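Local coordinates for protein cyclodipeptide synthetase (Mycobacterium tuberculosis, PDB 2X9Q) that probably catalyses the ATP-independent formation of cyclo(L-Tyr-L-Tyr), an intermediate on the way to mycocyclosin, from two molecules of tyrosyl-tRNA, at residues A[202-207]-A[225-230]; A[86-91]-A[251-256]; A[126-131]-A[220-225]; A[185-190]-A[229-234]; A[118-123]-A[168-173]. All coordinates share one frame; numbering follows the deposited sequence.

Contact 1 of 5, residues A[202-207]-A[225-230]; sequences DLVRRF and VCMDYI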
# COMPACT_ATOMS: atom_id res chain seq x y z
N ASP A 202 -9.00 -16.18 -2.27
CA ASP A 202 -10.06 -15.72 -3.10
C ASP A 202 -9.78 -14.24 -3.44
O ASP A 202 -9.99 -13.80 -4.58
CB ASP A 202 -11.45 -15.83 -2.41
CG ASP A 202 -12.59 -15.76 -3.43
OD1 ASP A 202 -12.65 -16.68 -4.30
OD2 ASP A 202 -13.40 -14.81 -3.40
N LEU A 203 -9.43 -13.45 -2.42
CA LEU A 203 -9.14 -11.99 -2.60
C LEU A 203 -7.94 -11.83 -3.55
O LEU A 203 -8.00 -11.01 -4.41
CB LEU A 203 -8.90 -11.32 -1.21
CG LEU A 203 -10.21 -11.15 -0.40
CD1 LEU A 203 -9.99 -10.67 1.03
CD2 LEU A 203 -11.31 -10.27 -1.06
N VAL A 204 -6.94 -12.68 -3.49
CA VAL A 204 -5.88 -12.59 -4.48
C VAL A 204 -6.39 -12.86 -5.89
O VAL A 204 -6.03 -12.13 -6.78
CB VAL A 204 -4.72 -13.52 -4.11
CG1 VAL A 204 -3.82 -13.91 -5.31
CG2 VAL A 204 -3.91 -12.81 -2.97
N ARG A 205 -7.18 -13.94 -6.10
CA ARG A 205 -7.67 -14.28 -7.43
C ARG A 205 -8.56 -13.17 -7.95
O ARG A 205 -8.47 -12.85 -9.14
CB ARG A 205 -8.42 -15.62 -7.47
CG ARG A 205 -7.51 -16.80 -7.16
CD ARG A 205 -8.31 -18.10 -6.88
NE ARG A 205 -7.34 -19.18 -6.61
CZ ARG A 205 -7.52 -20.22 -5.81
NH1 ARG A 205 -8.65 -20.36 -5.10
NH2 ARG A 205 -6.52 -21.11 -5.69
N ARG A 206 -9.40 -12.56 -7.08
CA ARG A 206 -10.23 -11.44 -7.56
C ARG A 206 -9.32 -10.29 -8.07
O ARG A 206 -9.53 -9.75 -9.16
CB ARG A 206 -11.14 -10.85 -6.49
CG ARG A 206 -12.45 -11.62 -6.16
CD ARG A 206 -13.18 -12.28 -7.33
NE ARG A 206 -13.26 -13.71 -7.01
CZ ARG A 206 -12.66 -14.70 -7.69
NH1 ARG A 206 -12.80 -15.97 -7.25
NH2 ARG A 206 -11.95 -14.44 -8.81
N PHE A 207 -8.30 -9.94 -7.28
CA PHE A 207 -7.40 -8.89 -7.67
C PHE A 207 -6.64 -9.21 -8.99
O PHE A 207 -6.45 -8.31 -9.81
CB PHE A 207 -6.41 -8.61 -6.55
CG PHE A 207 -5.28 -7.75 -6.96
CD1 PHE A 207 -5.49 -6.41 -7.30
CD2 PHE A 207 -3.96 -8.29 -7.03
CE1 PHE A 207 -4.42 -5.59 -7.72
CE2 PHE A 207 -2.86 -7.48 -7.44
CZ PHE A 207 -3.10 -6.11 -7.78
N VAL A 225 3.04 -15.76 -5.94
CA VAL A 225 3.89 -14.55 -5.90
C VAL A 225 3.06 -13.32 -5.50
O VAL A 225 3.53 -12.48 -4.72
CB VAL A 225 4.62 -14.36 -7.27
CG1 VAL A 225 5.26 -12.94 -7.41
CG2 VAL A 225 5.64 -15.52 -7.41
N CYS A 226 1.83 -13.23 -5.99
CA CYS A 226 0.98 -12.10 -5.63
C CYS A 226 0.69 -12.12 -4.09
O CYS A 226 0.73 -11.08 -3.43
CB CYS A 226 -0.35 -12.19 -6.40
SG CYS A 226 -1.40 -10.79 -6.11
N MSE A 227 0.41 -13.31 -3.56
CA MSE A 227 0.26 -13.45 -2.07
C MSE A 227 1.53 -12.97 -1.36
O MSE A 227 1.47 -12.29 -0.33
CB MSE A 227 -0.07 -14.90 -1.70
CG MSE A 227 -0.23 -15.19 -0.14
SE MSE A 227 -1.89 -14.32 0.46
CE MSE A 227 -3.06 -15.81 -0.32
N ASP A 228 2.71 -13.30 -1.91
CA ASP A 228 3.95 -12.86 -1.26
C ASP A 228 4.08 -11.33 -1.28
O ASP A 228 4.53 -10.72 -0.29
CB ASP A 228 5.20 -13.47 -1.95
CG ASP A 228 5.36 -14.98 -1.69
OD1 ASP A 228 4.73 -15.57 -0.78
OD2 ASP A 228 6.13 -15.57 -2.44
N TYR A 229 3.76 -10.74 -2.40
CA TYR A 229 3.87 -9.31 -2.68
C TYR A 229 2.91 -8.56 -1.71
O TYR A 229 3.32 -7.65 -1.01
CB TYR A 229 3.46 -9.09 -4.15
CG TYR A 229 3.55 -7.67 -4.68
CD1 TYR A 229 2.64 -6.67 -4.25
CD2 TYR A 229 4.54 -7.33 -5.67
CE1 TYR A 229 2.75 -5.28 -4.78
CE2 TYR A 229 4.67 -5.97 -6.20
CZ TYR A 229 3.77 -4.96 -5.74
OH TYR A 229 3.88 -3.66 -6.25
N ILE A 230 1.69 -9.07 -1.58
CA ILE A 230 0.64 -8.44 -0.69
C ILE A 230 1.00 -8.63 0.79
O ILE A 230 0.89 -7.69 1.60
CB ILE A 230 -0.70 -9.09 -1.01
CG1 ILE A 230 -1.27 -8.42 -2.30
CG2 ILE A 230 -1.69 -8.90 0.15
CD1 ILE A 230 -2.42 -9.32 -2.91
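Val204 meets three side chains of the 225-230 helix with its two methyl groups. CG1 lies 4.0 Å from Cys226 CB, and the sulfur of the same cysteine is equally near. CG2 takes the other two partners. It lies 3.8 Å from Ile230 CD1 and 4.1 Å from the CE methyl of Met227, a selenomethionine. Val204 and Ile230 lie alongside each other, pointing opposite ways, whereas Val204 and Met227 cross at about a right angle. Phe207, one turn further along its helix, adds a sulfur-aromatic contact. Cys226 SG sits at the ring edge, close to the ring plane, 3.7 Å from Phe207 CD2 and 4.9 Å from the ring centroid. Cys226 holds its SG anti to the backbone N (chi1 -175°), which carries the sulfur toward this edge. Met227 is bent at both chi2 and chi3, and the double bend brings its CE against Val204 CG2. No hydrogen bond spans the two segments, and the contact is apolar and mostly buried. The two segment axes approach to 10.1 Å with 103° between their directions. Further out, Arg205 forms a salt bridge with Glu223, a second tie between the same two helices. Ile230, part of the probable substrate site, also touches Leu259, and Phe207 touches Pro258. Helix 194-210 thus packs across helix 220-244, whose Tyr229 touches Thr118 and Ser125 of helix 122-128.

Contact 2 of 5, residues A[86-91]-A[251-256]; sequences GVSPGN and NCYHQS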
# COMPACT_ATOMS: atom_id res chain seq x y z
N GLY A 86 1.55 4.72 -1.26
CA GLY A 86 2.30 3.58 -1.78
C GLY A 86 2.49 3.81 -3.28
O GLY A 86 1.62 4.44 -3.94
N VAL A 87 3.65 3.40 -3.81
CA VAL A 87 3.89 3.64 -5.25
C VAL A 87 4.41 2.30 -5.84
O VAL A 87 5.20 1.67 -5.22
CB VAL A 87 4.94 4.80 -5.48
CG1 VAL A 87 5.10 5.04 -6.98
CG2 VAL A 87 4.49 6.10 -4.81
N SER A 88 3.83 1.84 -6.95
CA SER A 88 4.19 0.58 -7.62
C SER A 88 5.12 0.87 -8.80
O SER A 88 4.85 1.75 -9.58
CB SER A 88 2.95 -0.05 -8.25
OG SER A 88 1.97 -0.15 -7.24
N PRO A 89 6.18 0.10 -8.94
CA PRO A 89 7.15 0.35 -10.03
C PRO A 89 6.49 -0.14 -11.34
O PRO A 89 5.56 -0.95 -11.27
CB PRO A 89 8.35 -0.51 -9.58
CG PRO A 89 7.71 -1.67 -8.91
CD PRO A 89 6.59 -1.02 -8.07
N GLY A 90 6.87 0.38 -12.50
CA GLY A 90 6.28 -0.15 -13.75
C GLY A 90 4.81 0.21 -14.01
O GLY A 90 4.14 -0.40 -14.82
N ASN A 91 4.31 1.24 -13.34
CA ASN A 91 2.87 1.57 -13.38
C ASN A 91 2.80 2.98 -13.84
O ASN A 91 3.15 3.91 -13.06
CB ASN A 91 2.28 1.42 -11.97
CG ASN A 91 0.78 1.55 -11.96
OD1 ASN A 91 0.22 2.37 -12.69
ND2 ASN A 91 0.10 0.69 -11.16
N ASN A 251 -3.49 4.85 4.87
CA ASN A 251 -2.72 4.20 3.81
C ASN A 251 -3.47 4.39 2.49
O ASN A 251 -4.65 3.97 2.35
CB ASN A 251 -2.46 2.73 4.19
CG ASN A 251 -1.39 2.12 3.26
OD1 ASN A 251 -1.42 2.37 2.07
ND2 ASN A 251 -0.50 1.31 3.80
N CYS A 252 -2.85 5.12 1.53
CA CYS A 252 -3.61 5.62 0.37
C CYS A 252 -3.20 5.03 -0.94
O CYS A 252 -1.97 4.98 -1.25
CB CYS A 252 -3.42 7.15 0.23
SG CYS A 252 -3.99 8.00 1.72
N TYR A 253 -4.19 4.64 -1.75
CA TYR A 253 -3.85 4.10 -3.10
C TYR A 253 -5.00 4.41 -4.00
O TYR A 253 -6.08 4.72 -3.53
CB TYR A 253 -3.60 2.56 -3.01
CG TYR A 253 -2.77 2.00 -4.14
CD1 TYR A 253 -1.48 2.49 -4.37
CD2 TYR A 253 -3.30 1.00 -5.00
CE1 TYR A 253 -0.71 2.00 -5.45
CE2 TYR A 253 -2.53 0.51 -6.09
CZ TYR A 253 -1.26 1.01 -6.29
OH TYR A 253 -0.46 0.53 -7.29
N HIS A 254 -4.79 4.30 -5.30
CA HIS A 254 -5.83 4.67 -6.24
C HIS A 254 -6.77 3.50 -6.54
O HIS A 254 -7.65 3.66 -7.38
CB HIS A 254 -5.25 5.20 -7.58
CG HIS A 254 -4.27 4.26 -8.25
ND1 HIS A 254 -3.04 3.99 -7.74
CD2 HIS A 254 -4.35 3.59 -9.44
CE1 HIS A 254 -2.41 3.12 -8.52
NE2 HIS A 254 -3.19 2.85 -9.55
N GLN A 255 -6.56 2.35 -5.90
CA GLN A 255 -7.48 1.18 -5.99
C GLN A 255 -7.63 0.64 -4.57
O GLN A 255 -6.66 0.68 -3.83
CB GLN A 255 -6.82 0.03 -6.77
CG GLN A 255 -6.65 0.26 -8.25
CD GLN A 255 -5.60 -0.69 -8.86
OE1 GLN A 255 -5.16 -1.67 -8.24
NE2 GLN A 255 -5.18 -0.37 -10.08
N SER A 256 -8.77 0.06 -4.17
CA SER A 256 -8.79 -0.48 -2.78
C SER A 256 -7.85 -1.68 -2.65
O SER A 256 -7.65 -2.43 -3.59
CB SER A 256 -10.20 -0.77 -2.20
OG SER A 256 -10.85 -1.56 -3.13
O HOH W 1 -0.69 5.85 -3.60
O HOH W 2 -0.61 2.47 -0.45
O HOH W 3 -2.88 1.10 -11.68
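Ser88 and Tyr253 join hydroxyl to hydroxyl at the C-terminal ends of two neighbouring parallel strands, 82-87 and 249-253. The setting is the Rossmann-like fold that cyclodipeptide synthases share with class I aminoacyl-tRNA synthetases. The strand ends diverge here into the probable active site. Ser88 is the probable nucleophile, and Asn91 and Tyr253 are probable substrate-binding residues. With OG anti to the carbonyl carbon (chi1 -53°), the Ser88 hydroxyl meets Tyr253 OH in a hydrogen bond of 2.5 Å from OG to OH, in which either could be the donor. Gly86 O lies at the edge of the Tyr253 ring, 3.7 Å from CD1. On one face of that ring, His254 ND1 sits over the centre. Waters fill in where the backbones part. One water donates to both Gly86 O and Cys252 O. A second donates to Cys252 O and to Asn251 OD1, and takes a weak bond from Gly86 N. Asn91 and Tyr253 reach toward each other tip to tip, with amide and ring planes 89° apart, but their tips stay 3.9 Å from ND2 to OH. Tyr93 N holds the amide oxygen of Asn91, and Tyr93 also stacks on His254. Asn91 ND2 donates to a third water at 3.1 Å; that water, in the plane of the His254 ring, is also hydrogen-bonded to His254 NE2 at 2.8 Å.

Contact 3 of 5, residues A[126-131]-A[220-225]; sequences YEALGD and ATQEQV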
# COMPACT_ATOMS: atom_id res chain seq x y z
N TYR A 126 7.36 -10.58 -12.56
CA TYR A 126 7.66 -10.59 -14.03
C TYR A 126 7.96 -12.04 -14.51
O TYR A 126 7.57 -12.48 -15.63
CB TYR A 126 8.88 -9.65 -14.31
CG TYR A 126 8.63 -8.23 -13.98
CD1 TYR A 126 7.30 -7.74 -13.84
CD2 TYR A 126 9.68 -7.34 -13.80
CE1 TYR A 126 7.04 -6.35 -13.48
CE2 TYR A 126 9.46 -6.01 -13.52
CZ TYR A 126 8.17 -5.51 -13.37
OH TYR A 126 8.03 -4.17 -13.06
N GLU A 127 8.69 -12.79 -13.71
CA GLU A 127 8.93 -14.21 -14.07
C GLU A 127 7.59 -14.96 -14.16
O GLU A 127 7.38 -15.76 -15.07
CB GLU A 127 9.69 -14.90 -12.95
CG GLU A 127 11.12 -15.05 -13.22
CD GLU A 127 11.81 -16.06 -12.33
OE1 GLU A 127 11.78 -17.31 -12.60
OE2 GLU A 127 12.48 -15.54 -11.46
N ALA A 128 6.71 -14.75 -13.16
CA ALA A 128 5.45 -15.48 -13.14
C ALA A 128 4.62 -15.04 -14.35
O ALA A 128 3.78 -15.79 -14.80
CB ALA A 128 4.68 -15.27 -11.77
N LEU A 129 4.89 -13.86 -14.93
CA LEU A 129 4.17 -13.46 -16.12
C LEU A 129 4.87 -13.98 -17.35
O LEU A 129 4.43 -13.70 -18.43
CB LEU A 129 4.06 -11.94 -16.24
CG LEU A 129 3.04 -11.27 -15.28
CD1 LEU A 129 3.40 -9.80 -15.04
CD2 LEU A 129 1.58 -11.42 -15.75
N GLY A 130 5.95 -14.78 -17.22
CA GLY A 130 6.52 -15.34 -18.44
C GLY A 130 7.88 -14.80 -18.90
O GLY A 130 8.39 -15.28 -19.91
N ASP A 131 8.53 -13.91 -18.14
CA ASP A 131 9.88 -13.47 -18.50
C ASP A 131 10.84 -14.53 -17.98
O ASP A 131 10.54 -15.17 -16.96
CB ASP A 131 10.23 -12.12 -17.84
CG ASP A 131 9.43 -10.96 -18.45
OD1 ASP A 131 8.92 -11.10 -19.56
OD2 ASP A 131 9.30 -9.91 -17.82
N ALA A 220 -0.99 -21.02 -10.69
CA ALA A 220 -0.68 -21.17 -9.26
C ALA A 220 0.52 -20.27 -8.83
O ALA A 220 0.51 -19.65 -7.76
CB ALA A 220 -0.38 -22.62 -8.94
N THR A 221 1.54 -20.20 -9.70
CA THR A 221 2.70 -19.40 -9.42
C THR A 221 2.37 -17.93 -9.36
O THR A 221 2.84 -17.30 -8.43
CB THR A 221 3.87 -19.64 -10.45
OG1 THR A 221 3.99 -21.04 -10.63
CG2 THR A 221 5.23 -19.07 -9.86
N GLN A 222 1.59 -17.40 -10.31
CA GLN A 222 1.21 -16.00 -10.24
C GLN A 222 0.46 -15.69 -8.90
O GLN A 222 0.66 -14.62 -8.32
CB GLN A 222 0.36 -15.54 -11.42
CG GLN A 222 1.13 -15.49 -12.80
CD GLN A 222 0.16 -15.47 -14.02
OE1 GLN A 222 -1.05 -15.38 -13.86
NE2 GLN A 222 0.70 -15.56 -15.23
N GLU A 223 -0.39 -16.64 -8.46
CA GLU A 223 -1.15 -16.48 -7.18
C GLU A 223 -0.24 -16.46 -6.00
O GLU A 223 -0.40 -15.62 -5.15
CB GLU A 223 -2.18 -17.58 -7.00
CG GLU A 223 -3.28 -17.42 -7.98
CD GLU A 223 -4.32 -18.59 -7.92
OE1 GLU A 223 -4.41 -19.34 -6.92
OE2 GLU A 223 -5.08 -18.66 -8.90
N GLN A 224 0.69 -17.41 -5.94
CA GLN A 224 1.63 -17.49 -4.83
C GLN A 224 2.53 -16.22 -4.78
O GLN A 224 2.73 -15.64 -3.74
CB GLN A 224 2.53 -18.74 -4.95
CG GLN A 224 3.39 -18.86 -3.67
CD GLN A 224 2.46 -18.74 -2.38
OE1 GLN A 224 1.59 -19.61 -2.17
NE2 GLN A 224 2.61 -17.66 -1.57
N VAL A 225 3.04 -15.76 -5.94
CA VAL A 225 3.89 -14.55 -5.90
C VAL A 225 3.06 -13.32 -5.50
O VAL A 225 3.53 -12.48 -4.72
CB VAL A 225 4.62 -14.36 -7.27
CG1 VAL A 225 5.26 -12.94 -7.41
CG2 VAL A 225 5.64 -15.52 -7.41
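Gln222 reaches across to Ala128 at the C-terminal end of helix 122-128, where the chain closes in a Schellman motif with Gly130 at positive phi. The glutamine side chain places CG anti to its own carbonyl carbon (chi1 -69°) and runs extended beyond it. Its amide then lies beside the last turn of the helix. On the way, CG passes 3.7 Å from the CB of Ala128, a methyl that points at helix 220-244. Thr221 and Val225 flank the same methyl more loosely, with Val225 CG2 4.5 Å from Ala128 CB. Leu129 adds an outer edge, its CD2 4.3 Å from Gln222 NE2. Val225 also rests on Glu124 and Ser125, so helix 220-244 touches more than one turn of helix 122-128. This contact lies near the protein surface. Gln222 NE2 donates to Ala128 O at 3.1 Å, with an N-H...O angle of 160°. The oxygen lies in the plane of the glutamine amide, but NE2 stands 38° out of the carbonyl plane of Ala128.

Contact 4 of 5, residues A[185-190]-A[229-234]; sequences DLLTRL and YICAEA
Cys231 lies against three leucines of helix 177-192, and all the contacts between the two segments are apolar. Its sulfur takes two of them. Leu186 CD2 is 3.6 Å from SG, and Leu190 CD1 is 3.7 Å away. The sulfur is anti to the carbonyl carbon of its own residue (chi1 -70°), and there it meets these methyls, which come from successive turns of the partner helix. Leu187 CD1 comes to the cysteine CB at 4.0 Å, and Leu186 CD2 lies near that CB too. Leu186 CD2 also touches Ala234 CB at 3.6 Å. One methyl thus bridges two residues a turn apart on helix 220-244.

No hydrogen bond crosses between the two segments. Arg189 NE donates to Asp185 OD2 at 2.9 Å in a nearly straight salt bridge along helix 177-192. The acceptor lies in the guanidinium plane. Tyr179 OH bonds to Ala232 O, a polar link between the same two helices just outside the leucine contacts.

The segment directions are 136° apart, and their axes come within 10.7 Å. Leu190 also touches Met196 and Cys200 of helix 194-210. This is buried helix-on-helix packing. It uses Cys231, one of the residues 229-233 that probably bind the substrate in this cyclodipeptide synthase, on a side of helix 220-244 that meets helix 177-192, whereas Tyr229 and Glu233 take no part in it.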
# COMPACT_ATOMS: atom_id res chain seq x y z
N ASP A 185 3.63 -12.69 12.16
CA ASP A 185 2.29 -13.01 12.64
C ASP A 185 1.36 -13.35 11.47
O ASP A 185 0.56 -14.31 11.53
CB ASP A 185 1.74 -11.83 13.43
CG ASP A 185 0.27 -12.04 13.82
OD1 ASP A 185 0.07 -12.81 14.77
OD2 ASP A 185 -0.68 -11.49 13.20
N LEU A 186 1.42 -12.53 10.41
CA LEU A 186 0.55 -12.73 9.24
C LEU A 186 0.85 -14.07 8.60
O LEU A 186 -0.07 -14.86 8.28
CB LEU A 186 0.77 -11.65 8.19
CG LEU A 186 0.04 -11.86 6.88
CD1 LEU A 186 -1.60 -12.06 7.01
CD2 LEU A 186 0.31 -10.69 5.90
N LEU A 187 2.13 -14.32 8.37
CA LEU A 187 2.55 -15.63 7.80
C LEU A 187 2.11 -16.81 8.69
O LEU A 187 1.72 -17.86 8.19
CB LEU A 187 4.04 -15.60 7.49
CG LEU A 187 4.49 -15.26 6.04
CD1 LEU A 187 3.86 -14.06 5.40
CD2 LEU A 187 6.06 -15.25 5.86
N THR A 188 2.19 -16.66 10.00
CA THR A 188 1.84 -17.76 10.91
C THR A 188 0.34 -18.02 10.82
O THR A 188 -0.10 -19.18 10.73
CB THR A 188 2.20 -17.38 12.34
OG1 THR A 188 3.62 -17.39 12.45
CG2 THR A 188 1.61 -18.37 13.36
N ARG A 189 -0.46 -16.97 10.86
CA ARG A 189 -1.91 -17.15 10.70
C ARG A 189 -2.33 -17.78 9.38
O ARG A 189 -3.24 -18.62 9.37
CB ARG A 189 -2.62 -15.83 10.78
CG ARG A 189 -2.69 -15.21 12.06
CD ARG A 189 -3.19 -13.79 11.72
NE ARG A 189 -3.16 -12.95 12.90
CZ ARG A 189 -4.16 -12.80 13.77
NH1 ARG A 189 -5.36 -13.42 13.61
NH2 ARG A 189 -3.95 -12.01 14.79
N LEU A 190 -1.73 -17.38 8.26
CA LEU A 190 -1.99 -18.06 7.02
C LEU A 190 -1.62 -19.57 7.08
O LEU A 190 -2.26 -20.38 6.38
CB LEU A 190 -1.22 -17.45 5.87
CG LEU A 190 -1.72 -16.04 5.51
CD1 LEU A 190 -0.64 -15.41 4.61
CD2 LEU A 190 -3.02 -16.20 4.78
N TYR A 229 3.76 -10.74 -2.40
CA TYR A 229 3.87 -9.31 -2.68
C TYR A 229 2.91 -8.56 -1.71
O TYR A 229 3.32 -7.65 -1.01
CB TYR A 229 3.46 -9.09 -4.15
CG TYR A 229 3.55 -7.67 -4.68
CD1 TYR A 229 2.64 -6.67 -4.25
CD2 TYR A 229 4.54 -7.33 -5.67
CE1 TYR A 229 2.75 -5.28 -4.78
CE2 TYR A 229 4.67 -5.97 -6.20
CZ TYR A 229 3.77 -4.96 -5.74
OH TYR A 229 3.88 -3.66 -6.25
N ILE A 230 1.69 -9.07 -1.58
CA ILE A 230 0.64 -8.44 -0.69
C ILE A 230 1.00 -8.63 0.79
O ILE A 230 0.89 -7.69 1.60
CB ILE A 230 -0.70 -9.09 -1.01
CG1 ILE A 230 -1.27 -8.42 -2.30
CG2 ILE A 230 -1.69 -8.90 0.15
CD1 ILE A 230 -2.42 -9.32 -2.91
N CYS A 231 1.51 -9.81 1.14
CA CYS A 231 2.02 -10.02 2.49
C CYS A 231 3.18 -9.06 2.89
O CYS A 231 3.19 -8.58 4.03
CB CYS A 231 2.40 -11.48 2.74
SG CYS A 231 0.90 -12.53 2.81
N ALA A 232 4.10 -8.76 1.96
CA ALA A 232 5.14 -7.80 2.19
C ALA A 232 4.68 -6.33 2.39
O ALA A 232 5.32 -5.60 3.16
CB ALA A 232 6.18 -7.85 1.05
N GLU A 233 3.64 -5.88 1.71
CA GLU A 233 3.04 -4.55 1.94
C GLU A 233 2.13 -4.54 3.17
O GLU A 233 1.86 -3.46 3.73
CB GLU A 233 2.10 -4.17 0.78
CG GLU A 233 2.94 -3.98 -0.46
CD GLU A 233 2.11 -3.57 -1.69
OE1 GLU A 233 0.84 -3.61 -1.59
OE2 GLU A 233 2.78 -3.24 -2.71
N ALA A 234 1.56 -5.69 3.50
CA ALA A 234 0.48 -5.75 4.55
C ALA A 234 0.82 -5.04 5.91
O ALA A 234 -0.06 -4.44 6.49
CB ALA A 234 0.11 -7.22 4.85

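Contact 5 of 5, residues A[118-123]-A[168-173]; sequences TDVHVA and RPMSEF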
# COMPACT_ATOMS: atom_id res chain seq x y z
N THR A 118 7.31 -0.06 -3.80
CA THR A 118 7.48 -1.49 -3.61
C THR A 118 8.74 -1.97 -4.39
O THR A 118 8.83 -1.75 -5.57
CB THR A 118 6.20 -2.26 -3.94
OG1 THR A 118 5.20 -1.85 -2.99
CG2 THR A 118 6.41 -3.83 -3.70
N ASP A 119 9.73 -2.55 -3.72
CA ASP A 119 10.92 -3.00 -4.44
C ASP A 119 11.21 -4.48 -4.13
O ASP A 119 12.39 -4.93 -4.12
CB ASP A 119 12.12 -2.11 -4.06
CG ASP A 119 12.47 -2.26 -2.61
OD1 ASP A 119 11.53 -2.48 -1.77
OD2 ASP A 119 13.66 -2.17 -2.27
N VAL A 120 10.18 -5.22 -3.75
CA VAL A 120 10.37 -6.63 -3.36
C VAL A 120 9.32 -7.43 -4.14
O VAL A 120 8.22 -6.91 -4.42
CB VAL A 120 10.13 -6.83 -1.82
CG1 VAL A 120 11.43 -6.39 -1.03
CG2 VAL A 120 8.82 -6.10 -1.37
N HIS A 121 9.67 -8.66 -4.51
CA HIS A 121 8.82 -9.52 -5.33
C HIS A 121 8.46 -8.96 -6.70
O HIS A 121 7.51 -9.48 -7.31
CB HIS A 121 7.52 -10.00 -4.56
CG HIS A 121 7.85 -10.59 -3.22
ND1 HIS A 121 8.43 -11.83 -3.08
CD2 HIS A 121 7.73 -10.08 -1.97
CE1 HIS A 121 8.65 -12.07 -1.80
NE2 HIS A 121 8.27 -11.01 -1.11
N VAL A 122 9.18 -7.93 -7.16
CA VAL A 122 8.95 -7.37 -8.50
C VAL A 122 9.50 -8.28 -9.62
O VAL A 122 8.79 -8.65 -10.57
CB VAL A 122 9.50 -5.91 -8.58
CG1 VAL A 122 9.29 -5.35 -9.98
CG2 VAL A 122 8.68 -5.09 -7.54
N ALA A 123 10.74 -8.68 -9.51
CA ALA A 123 11.34 -9.64 -10.49
C ALA A 123 10.49 -10.94 -10.47
O ALA A 123 10.21 -11.53 -11.50
CB ALA A 123 12.82 -10.01 -10.03
N ARG A 168 10.84 6.04 0.84
CA ARG A 168 11.78 4.95 1.09
C ARG A 168 11.27 3.67 0.46
O ARG A 168 10.10 3.57 0.19
CB ARG A 168 12.00 4.73 2.56
CG ARG A 168 10.88 4.03 3.24
CD ARG A 168 11.06 4.16 4.80
NE ARG A 168 10.51 5.43 5.26
CZ ARG A 168 10.72 5.98 6.47
NH1 ARG A 168 11.48 5.38 7.38
NH2 ARG A 168 10.18 7.13 6.78
N PRO A 169 12.18 2.71 0.24
CA PRO A 169 11.71 1.46 -0.34
C PRO A 169 11.03 0.57 0.69
O PRO A 169 11.41 0.56 1.88
CB PRO A 169 13.01 0.79 -0.83
CG PRO A 169 14.10 1.30 0.13
CD PRO A 169 13.62 2.67 0.63
N MSE A 170 10.09 -0.27 0.23
CA MSE A 170 9.44 -1.20 1.10
C MSE A 170 10.46 -2.13 1.83
O MSE A 170 10.27 -2.49 3.05
CB MSE A 170 8.37 -2.05 0.27
CG MSE A 170 7.54 -3.08 1.21
SE MSE A 170 6.43 -1.96 2.46
CE MSE A 170 5.16 -1.32 1.14
N SER A 171 11.54 -2.53 1.15
CA SER A 171 12.58 -3.42 1.74
C SER A 171 13.26 -2.79 2.94
O SER A 171 13.78 -3.48 3.75
CB SER A 171 13.75 -3.76 0.73
OG SER A 171 14.28 -2.53 0.23
N GLU A 172 13.30 -1.49 3.03
CA GLU A 172 13.93 -0.87 4.19
C GLU A 172 13.21 -1.24 5.52
O GLU A 172 13.85 -1.27 6.59
CB GLU A 172 13.83 0.65 4.01
CG GLU A 172 14.60 1.43 5.03
CD GLU A 172 14.92 2.85 4.51
OE1 GLU A 172 15.62 3.04 3.44
OE2 GLU A 172 14.46 3.76 5.20
N PHE A 173 11.91 -1.52 5.45
CA PHE A 173 11.15 -1.96 6.65
C PHE A 173 11.51 -3.36 7.13
O PHE A 173 11.19 -3.72 8.26
CB PHE A 173 9.63 -1.79 6.43
CG PHE A 173 9.22 -0.35 6.22
CD1 PHE A 173 9.40 0.56 7.23
CD2 PHE A 173 8.71 0.09 5.03
CE1 PHE A 173 9.02 1.92 7.05
CE2 PHE A 173 8.34 1.44 4.82
CZ PHE A 173 8.46 2.34 5.81
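Asp119 places CG between its backbone N and carbonyl carbon (chi1 65°), which presents the carboxylate to Ser171. Ser171 places OG in the corresponding position (chi1 54°), and this brings the hydroxyl to OD2. Ser171 OG donates to Asp119 OD2 at 2.6 Å, and Ser171 N donates to Asp119 OD1 at 2.9 Å. Each oxygen uses its syn lone pair, so the two bonds leave the same end of the carboxylate for one residue. Pro169 CB packs 3.4 Å from Asp119 OD2, with the two side chains crossing obliquely. The contact joins the loops that leave two adjacent parallel strands, 112-117 and 165-169, in the Rossmann-like sheet. The second of these is the edge strand. Met170, a selenomethionine, packs on Thr118 and Val120. Its side chain lies beside that of Thr118 and points the same way, while Val120 crosses it at about a right angle, with Val120 CG2 4.2 Å from Met170 CG. The other methyl, Val120 CG1, lies 3.9 Å from Ser171 CB. Thr118 OG1 bonds to Glu233 OE2, whose residue probably has a critical catalytic role. The 118-121 loop then leads into helix 122-128, with His121 at the N-cap position.

Overall arrangement
Helix 220-244 carries one segment each of contacts 1, 3 and 4. From its N-terminal end it meets helix 122-128 in contact 3, helix 194-210 in contact 1 and helix 177-192 in contact 4. Contacts 1 and 3 have centres about 11 Å apart, as do contacts 1 and 4. Contacts 2 and 5 lie at strand ends of one sheet, their centres about 13 Å apart, and probably share a backbone bond from Thr118 N to Val87 O. Along the chain, contact 2 closes a loop that encloses the other four. Tyr229 touches Ser88, which ties contacts 1 and 4 to contact 2. Helix 220-244 thus faces the probable active site at the sheet ends.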